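Local coordinates for adhesion and penetration protein autotransporter (Haemophilus influenzae, PDB 3SYJ) that promotes adherence to and invasion of host cells, associates with copies of itself in bacterial aggregation, and is probably a serine protease, at residues A[310-315]-A[330-335]; A[12-17]-A[594-599]; A[44-49]-A[223-228]; A[156-161]-A[168-173]. All coordinates share one frame; numbering follows the deposited sequence.

Interaction 1: residues A[310-315]-A[330-335]; sequences SLPLKE and YSPRLN
A helix N-cap and a single antiparallel bridge carry this contact, where S331 meets L313 as the loop after strand 301-308 folds against a short helical turn. The bridge rests on two backbone bonds: Y330 N reaches E315 O at 2.8 Å with an almost straight N-H (172°), and E315 N returns a bond to Y330 O at 2.9 Å. Both side chains run alongside each other on one face of the bridge, with E315 OE2 3.5 Å from Y330 OH. At the cap, the S331 hydroxyl donates to L313 O (2.8 Å) while OG accepts a weak capping bond from L334 N, so one oxygen joins the loop to the start of the turn.

P332 faces the loop. Its CG lies 3.4 Å from E315 CB, and its CB comes 4.1 Å from L311 CD1, so the proline ring packs against both residues. Outside the two segments, the S331 backbone bonds to V99, and the L334 side chain rests on the same residue, which places the contact against strand 96-100, in the peptidase S6 part of the chain.

R333 closes the other end. The bend at chi3 (-60°) sets NE, which sits 2.8 Å from L311 O, while NH2 of R333 reaches L311 O at 2.9 Å; this side-on, two-nitrogen grip holds a carbonyl oxygen that is tilted 19° from the guanidinium plane.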
loop_
_atom_site.group_PDB
_atom_site.type_symbol
_atom_site.label_atom_id
_atom_site.label_comp_id
_atom_site.label_asym_id
_atom_site.label_seq_id
_atom_site.Cartn_x
_atom_site.Cartn_y
_atom_site.Cartn_z
ATOM N N SER A 310 40.700 -61.924 39.276
ATOM C CA SER A 310 41.835 -62.609 39.875
ATOM C C SER A 310 43.112 -62.343 39.077
ATOM O O SER A 310 44.208 -62.689 39.514
ATOM C CB SER A 310 41.568 -64.110 39.998
ATOM O OG SER A 310 41.649 -64.749 38.737
ATOM N N LEU A 311 42.958 -61.722 37.908
ATOM C CA LEU A 311 44.098 -61.352 37.067
ATOM C C LEU A 311 44.508 -59.902 37.304
ATOM O O LEU A 311 43.685 -59.073 37.706
ATOM C CB LEU A 311 43.768 -61.556 35.585
ATOM C CG LEU A 311 43.425 -62.978 35.158
ATOM C CD1 LEU A 311 43.194 -63.057 33.656
ATOM C CD2 LEU A 311 44.536 -63.910 35.591
ATOM N N PRO A 312 45.787 -59.588 37.040
ATOM C CA PRO A 312 46.323 -58.240 37.252
ATOM C C PRO A 312 45.682 -57.236 36.303
ATOM O O PRO A 312 45.402 -57.568 35.147
ATOM C CB PRO A 312 47.811 -58.387 36.903
ATOM C CG PRO A 312 48.076 -59.857 36.850
ATOM C CD PRO A 312 46.789 -60.496 36.460
ATOM N N LEU A 313 45.456 -56.023 36.791
ATOM C CA LEU A 313 44.949 -54.951 35.952
ATOM C C LEU A 313 45.978 -54.582 34.872
ATOM O O LEU A 313 45.615 -54.183 33.764
ATOM C CB LEU A 313 44.615 -53.737 36.820
ATOM C CG LEU A 313 43.779 -52.640 36.166
ATOM C CD1 LEU A 313 42.645 -53.258 35.359
ATOM C CD2 LEU A 313 43.249 -51.682 37.222
ATOM N N LYS A 314 47.259 -54.727 35.211
ATOM C CA LYS A 314 48.360 -54.474 34.281
ATOM C C LYS A 314 49.324 -55.652 34.236
ATOM O O LYS A 314 49.626 -56.257 35.260
ATOM C CB LYS A 314 49.153 -53.241 34.705
ATOM C CG LYS A 314 48.314 -52.062 35.124
ATOM C CD LYS A 314 47.910 -51.208 33.945
ATOM C CE LYS A 314 47.465 -49.828 34.418
ATOM N NZ LYS A 314 46.253 -49.896 35.293
ATOM N N GLU A 315 49.822 -55.962 33.049
ATOM C CA GLU A 315 50.830 -56.999 32.909
ATOM C C GLU A 315 51.601 -56.803 31.611
ATOM O O GLU A 315 51.166 -56.067 30.724
ATOM C CB GLU A 315 50.182 -58.381 32.943
ATOM C CG GLU A 315 51.135 -59.503 33.321
ATOM C CD GLU A 315 50.422 -60.828 33.522
ATOM O OE1 GLU A 315 50.133 -61.176 34.686
ATOM O OE2 GLU A 315 50.139 -61.515 32.518
ATOM N N TYR A 330 49.658 -54.517 29.005
ATOM C CA TYR A 330 48.266 -54.811 28.674
ATOM C C TYR A 330 47.427 -55.119 29.907
ATOM O O TYR A 330 47.921 -55.025 31.002
ATOM C CB TYR A 330 48.163 -55.885 27.605
ATOM C CG TYR A 330 48.213 -57.267 28.102
ATOM C CD1 TYR A 330 47.208 -58.151 27.835
ATOM C CD2 TYR A 330 49.276 -57.713 28.841
ATOM C CE1 TYR A 330 47.275 -59.415 28.290
ATOM C CE2 TYR A 330 49.329 -58.949 29.289
ATOM C CZ TYR A 330 48.333 -59.805 29.017
ATOM O OH TYR A 330 48.414 -61.056 29.459
ATOM N N SER A 331 46.146 -55.449 29.721
ATOM C CA SER A 331 45.262 -55.677 30.854
ATOM C C SER A 331 44.626 -57.060 30.778
ATOM O O SER A 331 43.559 -57.228 30.191
ATOM C CB SER A 331 44.177 -54.607 30.891
ATOM O OG SER A 331 43.394 -54.726 32.068
ATOM N N PRO A 332 45.281 -58.061 31.378
ATOM C CA PRO A 332 44.768 -59.436 31.324
ATOM C C PRO A 332 43.368 -59.511 31.927
ATOM O O PRO A 332 42.545 -60.315 31.490
ATOM C CB PRO A 332 45.750 -60.222 32.204
ATOM C CG PRO A 332 46.947 -59.348 32.352
ATOM C CD PRO A 332 46.468 -57.937 32.238
ATOM N N ARG A 333 43.116 -58.672 32.928
ATOM C CA ARG A 333 41.837 -58.632 33.634
ATOM C C ARG A 333 40.686 -58.157 32.745
ATOM O O ARG A 333 39.610 -58.744 32.748
ATOM C CB ARG A 333 41.948 -57.728 34.862
ATOM C CG ARG A 333 40.621 -57.408 35.535
ATOM C CD ARG A 333 40.829 -56.492 36.735
ATOM N NE ARG A 333 41.696 -57.116 37.733
ATOM C CZ ARG A 333 42.101 -56.533 38.858
ATOM N NH1 ARG A 333 41.722 -55.295 39.142
ATOM N NH2 ARG A 333 42.893 -57.191 39.698
ATOM N N LEU A 334 40.914 -57.084 31.994
ATOM C CA LEU A 334 39.874 -56.530 31.141
ATOM C C LEU A 334 39.785 -57.284 29.820
ATOM O O LEU A 334 38.692 -57.520 29.310
ATOM C CB LEU A 334 40.110 -55.039 30.895
ATOM C CG LEU A 334 40.077 -54.143 32.136
ATOM C CD1 LEU A 334 40.403 -52.704 31.777
ATOM C CD2 LEU A 334 38.735 -54.209 32.827
ATOM N N ASN A 335 40.933 -57.670 29.271
ATOM C CA ASN A 335 40.949 -58.337 27.974
ATOM C C ASN A 335 40.301 -59.704 28.021
ATOM O O ASN A 335 40.009 -60.293 26.975
ATOM C CB ASN A 335 42.367 -58.483 27.421
ATOM C CG ASN A 335 42.388 -59.181 26.070
ATOM O OD1 ASN A 335 41.841 -58.675 25.085
ATOM N ND2 ASN A 335 42.999 -60.358 26.021
#

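Interaction 2: residues A[12-17]-A[594-599]; sequences YRDFAE and TPHAYN
D14 meets H596 and A597 in a two-pronged carboxylate grip that joins helix 9-17 of the peptidase S6 part to the loop after strand 586-593, in the beta-solenoid part. Each carboxylate oxygen takes one donor from the loop: D14 OD1 accepts from A597 N at 2.8 Å, with an N-H angle of 170°, and D14 OD2 accepts from H596 ND1 at 2.8 Å. The second is a His-carboxylate hydrogen bond. Its donor comes from the syn side, 25° out of the carboxylate plane, whereas the acceptor lies close to the imidazole plane.

Beside this pair, the methyl of A597 is pressed against the helix, its CB 3.3 Å from R13 CB and 3.6 Å from E17 CG, about a turn on. The R13 chain is bent at chi2 (-64°) and chi3, which brings CD and then NE round toward E17; the exact place of the guanidinium beyond is doubtful, because R13 NH1 is modelled too close to Y598 O.

In the second shell, Q10 NE2 bonds both D14 OD1 and A597 O, and D621 OD2 takes H596 NE2. With a carboxylate at each ring nitrogen, H596 is likely to carry a positive charge. E17 is shared between two arginines: OE1 pairs with R56, and E17 OE2 forms a salt bridge with R13 NH2 at 3.5 Å.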
loop_
_atom_site.group_PDB
_atom_site.type_symbol
_atom_site.label_atom_id
_atom_site.label_comp_id
_atom_site.label_asym_id
_atom_site.label_seq_id
_atom_site.Cartn_x
_atom_site.Cartn_y
_atom_site.Cartn_z
ATOM N N TYR A 12 50.543 -27.024 6.979
ATOM C CA TYR A 12 50.764 -28.356 7.492
ATOM C C TYR A 12 50.063 -28.581 8.826
ATOM O O TYR A 12 49.690 -29.700 9.165
ATOM C CB TYR A 12 52.259 -28.576 7.656
ATOM C CG TYR A 12 53.059 -28.424 6.383
ATOM C CD1 TYR A 12 53.197 -29.487 5.492
ATOM C CD2 TYR A 12 53.691 -27.228 6.079
ATOM C CE1 TYR A 12 53.945 -29.356 4.329
ATOM C CE2 TYR A 12 54.441 -27.086 4.923
ATOM C CZ TYR A 12 54.565 -28.151 4.051
ATOM O OH TYR A 12 55.312 -28.001 2.903
ATOM N N ARG A 13 49.914 -27.519 9.603
ATOM C CA ARG A 13 49.231 -27.633 10.882
ATOM C C ARG A 13 47.726 -27.751 10.652
ATOM O O ARG A 13 47.080 -28.628 11.214
ATOM C CB ARG A 13 49.548 -26.436 11.777
ATOM C CG ARG A 13 50.993 -26.369 12.266
ATOM C CD ARG A 13 51.360 -27.542 13.155
ATOM N NE ARG A 13 50.240 -27.954 13.991
ATOM C CZ ARG A 13 49.838 -27.302 15.073
ATOM N NH1 ARG A 13 50.494 -26.214 15.432
ATOM N NH2 ARG A 13 48.790 -27.723 15.780
ATOM N N ASP A 14 47.177 -26.876 9.815
ATOM C CA ASP A 14 45.747 -26.902 9.507
ATOM C C ASP A 14 45.354 -28.244 8.893
ATOM O O ASP A 14 44.310 -28.816 9.230
ATOM C CB ASP A 14 45.364 -25.748 8.571
ATOM C CG ASP A 14 45.267 -24.405 9.298
ATOM O OD1 ASP A 14 45.349 -24.399 10.548
ATOM O OD2 ASP A 14 45.108 -23.361 8.621
ATOM N N PHE A 15 46.201 -28.737 7.997
ATOM C CA PHE A 15 45.993 -30.019 7.327
ATOM C C PHE A 15 45.748 -31.115 8.370
ATOM O O PHE A 15 44.770 -31.854 8.282
ATOM C CB PHE A 15 47.213 -30.367 6.455
ATOM C CG PHE A 15 46.906 -31.275 5.292
ATOM C CD1 PHE A 15 46.500 -30.752 4.074
ATOM C CD2 PHE A 15 47.037 -32.652 5.412
ATOM C CE1 PHE A 15 46.226 -31.581 2.998
ATOM C CE2 PHE A 15 46.763 -33.490 4.341
ATOM C CZ PHE A 15 46.360 -32.954 3.130
ATOM N N ALA A 16 46.625 -31.190 9.373
ATOM C CA ALA A 16 46.546 -32.251 10.376
ATOM C C ALA A 16 45.318 -32.120 11.278
ATOM O O ALA A 16 44.754 -33.123 11.716
ATOM C CB ALA A 16 47.804 -32.281 11.210
ATOM N N GLU A 17 44.916 -30.882 11.555
ATOM C CA GLU A 17 43.797 -30.626 12.457
ATOM C C GLU A 17 42.468 -30.476 11.710
ATOM O O GLU A 17 41.448 -30.184 12.328
ATOM C CB GLU A 17 44.050 -29.365 13.307
ATOM C CG GLU A 17 45.417 -29.296 14.014
ATOM C CD GLU A 17 45.613 -30.369 15.084
ATOM O OE1 GLU A 17 44.613 -30.951 15.567
ATOM O OE2 GLU A 17 46.781 -30.625 15.451
ATOM N N THR A 594 37.486 -18.261 11.512
ATOM C CA THR A 594 37.759 -19.594 10.989
ATOM C C THR A 594 38.788 -20.231 11.914
ATOM O O THR A 594 39.745 -19.575 12.311
ATOM C CB THR A 594 38.336 -19.527 9.565
ATOM O OG1 THR A 594 37.403 -18.860 8.710
ATOM C CG2 THR A 594 38.620 -20.924 9.029
ATOM N N PRO A 595 38.585 -21.500 12.291
ATOM C CA PRO A 595 39.566 -22.194 13.135
ATOM C C PRO A 595 40.918 -22.364 12.445
ATOM O O PRO A 595 40.962 -22.606 11.242
ATOM C CB PRO A 595 38.928 -23.572 13.341
ATOM C CG PRO A 595 37.473 -23.362 13.124
ATOM C CD PRO A 595 37.360 -22.297 12.085
ATOM N N HIS A 596 42.006 -22.251 13.203
ATOM C CA HIS A 596 43.336 -22.558 12.681
ATOM C C HIS A 596 44.137 -23.326 13.726
ATOM O O HIS A 596 43.988 -23.096 14.926
ATOM C CB HIS A 596 44.087 -21.282 12.278
ATOM C CG HIS A 596 43.587 -20.648 11.016
ATOM N ND1 HIS A 596 43.786 -21.207 9.771
ATOM C CD2 HIS A 596 42.906 -19.496 10.806
ATOM C CE1 HIS A 596 43.242 -20.431 8.851
ATOM N NE2 HIS A 596 42.701 -19.387 9.452
ATOM N N ALA A 597 44.994 -24.234 13.274
ATOM C CA ALA A 597 45.825 -25.015 14.185
ATOM C C ALA A 597 46.674 -24.122 15.092
ATOM O O ALA A 597 47.293 -23.149 14.634
ATOM C CB ALA A 597 46.696 -25.968 13.411
ATOM N N TYR A 598 46.692 -24.470 16.377
ATOM C CA TYR A 598 47.407 -23.734 17.418
ATOM C C TYR A 598 48.916 -23.735 17.153
ATOM O O TYR A 598 49.462 -24.733 16.698
ATOM C CB TYR A 598 47.114 -24.409 18.761
ATOM C CG TYR A 598 47.695 -23.756 20.008
ATOM C CD1 TYR A 598 46.986 -22.784 20.698
ATOM C CD2 TYR A 598 48.935 -24.142 20.512
ATOM C CE1 TYR A 598 47.491 -22.194 21.848
ATOM C CE2 TYR A 598 49.459 -23.559 21.665
ATOM C CZ TYR A 598 48.726 -22.582 22.330
ATOM O OH TYR A 598 49.220 -21.990 23.475
ATOM N N ASN A 599 49.591 -22.627 17.447
ATOM C CA ASN A 599 51.035 -22.536 17.226
ATOM C C ASN A 599 51.843 -22.895 18.465
ATOM O O ASN A 599 51.945 -22.102 19.402
ATOM C CB ASN A 599 51.427 -21.140 16.735
ATOM C CG ASN A 599 52.938 -20.975 16.590
ATOM O OD1 ASN A 599 53.676 -21.955 16.481
ATOM N ND2 ASN A 599 53.398 -19.733 16.595
HETATM O O HOH W 1 52.684 -23.881 14.470
#

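Interaction 3: residues A[44-49]-A[223-228]; sequences TKAPMI and FIYDAE
Y225 stands on strand 221-226 and meets A46 from its first carbon outward. Its CB lies 4.1 Å from A46 CB. With CG anti to the backbone N (chi1 -170°), the ring extends beneath the loop 44-49, and A46 CB sits over its centre, 3.3 Å from the ring centroid and only 8° off the normal, a close CH-pi contact. Farther out, Y225 CE2 approaches K45 O at 3.6 Å. At the tip, Y225 CZ is 3.8 Å and Y225 OH 3.5 Å from P47 CD, the proline crossing the phenol at about a right angle.

Two residues back along the strand, F223 receives I49 in a similar manner but off centre: I49 CD1 lies over the ring face, displaced toward CG of F223 (3.4 Å), and 28° off the normal from the centroid. A46 CB and I49 CD1 are thus each laid on an aromatic face, and no hydrogen bond crosses the interface.

Strand 221-226 runs between 151-155 and 231-238 in an antiparallel sheet of the protease domain, whose family belongs to the chymotrypsin-like PA clan. From strand 231-238, W232 meets the Y225 ring edge-to-face and donates NE1 to P47 O, while V152 of strand 151-155 packs against both F223 and I49.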
loop_
_atom_site.group_PDB
_atom_site.type_symbol
_atom_site.label_atom_id
_atom_site.label_comp_id
_atom_site.label_asym_id
_atom_site.label_seq_id
_atom_site.Cartn_x
_atom_site.Cartn_y
_atom_site.Cartn_z
ATOM N N THR A 44 42.022 -32.275 -5.249
ATOM C CA THR A 44 41.261 -32.034 -6.470
ATOM C C THR A 44 40.563 -33.317 -6.890
ATOM O O THR A 44 39.604 -33.285 -7.653
ATOM C CB THR A 44 42.151 -31.537 -7.637
ATOM O OG1 THR A 44 43.094 -32.553 -8.001
ATOM C CG2 THR A 44 42.903 -30.277 -7.244
ATOM N N LYS A 45 41.049 -34.446 -6.381
ATOM C CA LYS A 45 40.516 -35.745 -6.767
ATOM C C LYS A 45 39.957 -36.578 -5.600
ATOM O O LYS A 45 39.604 -37.742 -5.777
ATOM C CB LYS A 45 41.565 -36.526 -7.552
ATOM C CG LYS A 45 41.919 -35.840 -8.847
ATOM C CD LYS A 45 43.180 -36.400 -9.483
ATOM C CE LYS A 45 43.365 -35.818 -10.885
ATOM N NZ LYS A 45 44.631 -36.242 -11.547
ATOM N N ALA A 46 39.857 -35.972 -4.418
ATOM C CA ALA A 46 39.211 -36.621 -3.286
ATOM C C ALA A 46 38.757 -35.561 -2.312
ATOM O O ALA A 46 39.374 -34.502 -2.222
ATOM C CB ALA A 46 40.163 -37.591 -2.605
ATOM N N PRO A 47 37.659 -35.827 -1.590
ATOM C CA PRO A 47 37.256 -34.933 -0.504
ATOM C C PRO A 47 38.281 -35.060 0.616
ATOM O O PRO A 47 38.760 -36.171 0.861
ATOM C CB PRO A 47 35.909 -35.513 -0.055
ATOM C CG PRO A 47 35.469 -36.411 -1.180
ATOM C CD PRO A 47 36.725 -36.954 -1.753
ATOM N N MET A 48 38.635 -33.950 1.260
ATOM C CA MET A 48 39.634 -33.965 2.334
ATOM C C MET A 48 39.355 -35.050 3.376
ATOM O O MET A 48 38.247 -35.151 3.901
ATOM C CB MET A 48 39.696 -32.606 3.037
ATOM C CG MET A 48 40.673 -32.557 4.197
ATOM S SD MET A 48 42.419 -32.673 3.707
ATOM C CE MET A 48 43.218 -32.451 5.296
ATOM N N ILE A 49 40.380 -35.841 3.680
ATOM C CA ILE A 49 40.295 -36.931 4.645
ATOM C C ILE A 49 39.798 -36.453 6.025
ATOM O O ILE A 49 40.002 -35.306 6.410
ATOM C CB ILE A 49 41.687 -37.607 4.781
ATOM C CG1 ILE A 49 41.606 -38.931 5.534
ATOM C CG2 ILE A 49 42.690 -36.667 5.442
ATOM C CD1 ILE A 49 42.924 -39.680 5.573
ATOM N N PHE A 223 47.475 -42.942 4.589
ATOM C CA PHE A 223 46.160 -43.226 4.026
ATOM C C PHE A 223 46.163 -43.091 2.517
ATOM O O PHE A 223 46.878 -42.262 1.963
ATOM C CB PHE A 223 45.121 -42.254 4.592
ATOM C CG PHE A 223 45.033 -42.261 6.085
ATOM C CD1 PHE A 223 44.110 -43.067 6.732
ATOM C CD2 PHE A 223 45.872 -41.460 6.845
ATOM C CE1 PHE A 223 44.024 -43.079 8.119
ATOM C CE2 PHE A 223 45.791 -41.462 8.230
ATOM C CZ PHE A 223 44.859 -42.277 8.867
ATOM N N ILE A 224 45.347 -43.898 1.847
ATOM C CA ILE A 224 45.249 -43.814 0.400
ATOM C C ILE A 224 43.793 -43.693 -0.027
ATOM O O ILE A 224 42.902 -44.300 0.577
ATOM C CB ILE A 224 45.958 -45.009 -0.296
ATOM C CG1 ILE A 224 46.222 -44.706 -1.781
ATOM C CG2 ILE A 224 45.179 -46.316 -0.092
ATOM C CD1 ILE A 224 47.110 -45.726 -2.466
ATOM N N TYR A 225 43.541 -42.879 -1.047
ATOM C CA TYR A 225 42.181 -42.717 -1.530
ATOM C C TYR A 225 41.865 -43.699 -2.654
ATOM O O TYR A 225 42.512 -43.681 -3.702
ATOM C CB TYR A 225 41.935 -41.292 -2.018
ATOM C CG TYR A 225 40.467 -41.007 -2.309
ATOM C CD1 TYR A 225 39.556 -40.878 -1.272
ATOM C CD2 TYR A 225 40.000 -40.876 -3.609
ATOM C CE1 TYR A 225 38.223 -40.614 -1.513
ATOM C CE2 TYR A 225 38.664 -40.615 -3.867
ATOM C CZ TYR A 225 37.777 -40.486 -2.808
ATOM O OH TYR A 225 36.448 -40.221 -3.026
ATOM N N ASP A 226 40.871 -44.554 -2.417
ATOM C CA ASP A 226 40.331 -45.439 -3.444
ATOM C C ASP A 226 39.229 -44.697 -4.201
ATOM O O ASP A 226 38.161 -44.443 -3.654
ATOM C CB ASP A 226 39.772 -46.711 -2.801
ATOM C CG ASP A 226 39.376 -47.767 -3.823
ATOM O OD1 ASP A 226 38.790 -47.413 -4.867
ATOM O OD2 ASP A 226 39.648 -48.960 -3.575
ATOM N N ALA A 227 39.494 -44.345 -5.454
ATOM C CA ALA A 227 38.570 -43.522 -6.237
ATOM C C ALA A 227 37.369 -44.315 -6.750
ATOM O O ALA A 227 36.303 -43.754 -7.001
ATOM C CB ALA A 227 39.301 -42.867 -7.400
ATOM N N GLU A 228 37.549 -45.619 -6.917
ATOM C CA GLU A 228 36.453 -46.469 -7.351
ATOM C C GLU A 228 35.423 -46.588 -6.223
ATOM O O GLU A 228 34.230 -46.366 -6.440
ATOM C CB GLU A 228 37.002 -47.825 -7.799
ATOM C CG GLU A 228 38.342 -47.680 -8.528
ATOM C CD GLU A 228 38.761 -48.916 -9.314
ATOM O OE1 GLU A 228 38.663 -50.040 -8.774
ATOM O OE2 GLU A 228 39.200 -48.758 -10.477
#

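Interaction 4: residues A[156-161]-A[168-173]; sequences SGRQFW and GDQVAG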
loop_
_atom_site.group_PDB
_atom_site.type_symbol
_atom_site.label_atom_id
_atom_site.label_comp_id
_atom_site.label_asym_id
_atom_site.label_seq_id
_atom_site.Cartn_x
_atom_site.Cartn_y
_atom_site.Cartn_z
ATOM N N SER A 156 53.348 -37.037 14.764
ATOM C CA SER A 156 53.854 -36.063 15.716
ATOM C C SER A 156 55.344 -36.240 16.001
ATOM O O SER A 156 55.855 -35.740 16.997
ATOM C CB SER A 156 53.056 -36.132 17.015
ATOM O OG SER A 156 53.312 -37.345 17.699
ATOM N N GLY A 157 56.041 -36.953 15.127
ATOM C CA GLY A 157 57.471 -37.136 15.293
ATOM C C GLY A 157 58.249 -35.827 15.261
ATOM O O GLY A 157 57.706 -34.782 14.911
ATOM N N ARG A 158 59.521 -35.877 15.641
ATOM C CA ARG A 158 60.375 -34.694 15.596
ATOM C C ARG A 158 60.063 -33.816 14.392
ATOM O O ARG A 158 60.000 -34.294 13.256
ATOM C CB ARG A 158 61.840 -35.100 15.560
ATOM C CG ARG A 158 62.281 -35.826 16.796
ATOM C CD ARG A 158 63.757 -36.131 16.737
ATOM N NE ARG A 158 64.269 -36.475 18.056
ATOM C CZ ARG A 158 65.435 -37.073 18.271
ATOM N NH1 ARG A 158 66.210 -37.403 17.244
ATOM N NH2 ARG A 158 65.821 -37.345 19.514
ATOM N N GLN A 159 59.872 -32.528 14.644
ATOM C CA GLN A 159 59.416 -31.619 13.601
ATOM C C GLN A 159 60.558 -30.770 13.028
ATOM O O GLN A 159 61.292 -30.118 13.767
ATOM C CB GLN A 159 58.275 -30.728 14.121
ATOM C CG GLN A 159 57.122 -31.472 14.791
ATOM C CD GLN A 159 56.228 -32.247 13.819
ATOM O OE1 GLN A 159 56.452 -32.259 12.603
ATOM N NE2 GLN A 159 55.200 -32.902 14.364
ATOM N N PHE A 160 60.692 -30.790 11.708
ATOM C CA PHE A 160 61.678 -29.989 11.015
ATOM C C PHE A 160 60.999 -29.166 9.939
ATOM O O PHE A 160 59.939 -29.545 9.440
ATOM C CB PHE A 160 62.695 -30.890 10.315
ATOM C CG PHE A 160 63.505 -31.753 11.241
ATOM C CD1 PHE A 160 64.772 -31.365 11.639
ATOM C CD2 PHE A 160 63.013 -32.972 11.683
ATOM C CE1 PHE A 160 65.527 -32.166 12.477
ATOM C CE2 PHE A 160 63.767 -33.778 12.519
ATOM C CZ PHE A 160 65.025 -33.371 12.916
ATOM N N TRP A 161 61.606 -28.042 9.570
ATOM C CA TRP A 161 61.356 -27.484 8.243
ATOM C C TRP A 161 62.661 -27.344 7.460
ATOM O O TRP A 161 63.726 -27.152 8.044
ATOM C CB TRP A 161 60.539 -26.185 8.272
ATOM C CG TRP A 161 61.125 -25.064 9.056
ATOM C CD1 TRP A 161 62.404 -24.597 8.999
ATOM C CD2 TRP A 161 60.435 -24.233 9.992
ATOM N NE1 TRP A 161 62.556 -23.539 9.859
ATOM C CE2 TRP A 161 61.361 -23.296 10.480
ATOM C CE3 TRP A 161 59.123 -24.199 10.473
ATOM C CZ2 TRP A 161 61.023 -22.339 11.421
ATOM C CZ3 TRP A 161 58.789 -23.249 11.402
ATOM C CH2 TRP A 161 59.733 -22.332 11.871
ATOM N N GLY A 168 67.885 -28.395 7.420
ATOM C CA GLY A 168 66.804 -28.571 8.369
ATOM C C GLY A 168 66.974 -27.807 9.665
ATOM O O GLY A 168 68.060 -27.771 10.245
ATOM N N ASP A 169 65.888 -27.177 10.105
ATOM C CA ASP A 169 65.791 -26.668 11.462
ATOM C C ASP A 169 64.822 -27.563 12.210
ATOM O O ASP A 169 63.703 -27.779 11.749
ATOM C CB ASP A 169 65.237 -25.246 11.482
ATOM C CG ASP A 169 66.191 -24.231 10.886
ATOM O OD1 ASP A 169 67.413 -24.499 10.840
ATOM O OD2 ASP A 169 65.703 -23.156 10.469
ATOM N N GLN A 170 65.243 -28.093 13.353
ATOM C CA GLN A 170 64.323 -28.851 14.194
ATOM C C GLN A 170 63.559 -27.907 15.102
ATOM O O GLN A 170 64.124 -27.336 16.029
ATOM C CB GLN A 170 65.049 -29.891 15.038
ATOM C CG GLN A 170 64.075 -30.850 15.683
ATOM C CD GLN A 170 64.714 -31.779 16.685
ATOM O OE1 GLN A 170 64.196 -31.960 17.789
ATOM N NE2 GLN A 170 65.835 -32.384 16.308
ATOM N N VAL A 171 62.272 -27.739 14.833
ATOM C CA VAL A 171 61.489 -26.721 15.517
ATOM C C VAL A 171 60.764 -27.259 16.750
ATOM O O VAL A 171 60.392 -26.493 17.635
ATOM C CB VAL A 171 60.495 -26.067 14.556
ATOM C CG1 VAL A 171 61.250 -25.433 13.384
ATOM C CG2 VAL A 171 59.496 -27.101 14.055
ATOM N N ALA A 172 60.577 -28.574 16.818
ATOM C CA ALA A 172 59.957 -29.186 17.992
ATOM C C ALA A 172 60.406 -30.634 18.218
ATOM O O ALA A 172 60.719 -31.355 17.271
ATOM C CB ALA A 172 58.438 -29.109 17.902
ATOM N N GLY A 173 60.431 -31.051 19.480
ATOM C CA GLY A 173 60.695 -32.438 19.816
ATOM C C GLY A 173 59.517 -33.314 19.418
ATOM O O GLY A 173 58.478 -32.802 18.994
HETATM O O HOH W 2 55.803 -33.162 17.732
#
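Strands 159-161 and 168-172 run antiparallel as a beta hairpin, their axes 141° apart, with a classic beta bulge where V171 and A172 both face Q159. The evidence is at Q159 O, which accepts from V171 N at 2.8 Å and, weakly, from A172 N at 3.5 Å; beyond the bulge, F160 pairs with Q170 and W161 with D169.

On one face, V171 and W161 cross at about a right angle. V171 CG1 lies over the centre of the six-membered ring of W161, 3.5 Å from its centroid, a CH-pi contact. Chi1 (58°) puts W161 CG between the backbone N and the carbonyl carbon, and chi2 (48°) turns the indole. Helix 603-609 packs on the same side, with W605 touching both V171 and W161. On the other face of the hairpin, that of F160 and Q170, Q170 CG sits over the F160 ring, offset toward the rim, 4.0 Å from the centroid, and H2 stacks on that ring.

S156, at the start of the segment, has its side chain about 10 Å from that of S218, the active-site serine by similarity. At the far end, W161 NE1 donates to D169 OD2 at 3.2 Å, meeting the oxygen on its anti side.

From the N terminus, helix 9-17 opens the widest loop, which interaction 2 closes only at 594-599, bringing the protease part back against the beta-solenoid. The other three contacts nest inside it. Interaction 3 opens at 44-49 and closes at 223-228, within the protease part, and encloses the short hairpin of interaction 4 (156-161 with 168-173). Interaction 1 follows in series, closing the loop from 310-315 to 330-335. No two loops cross. Interactions 2 and 3 also touch directly, F15 O lying 3.4 Å from M48 CE, whereas interaction 1 stands apart, its centre 37 to 40 Å from the other centres.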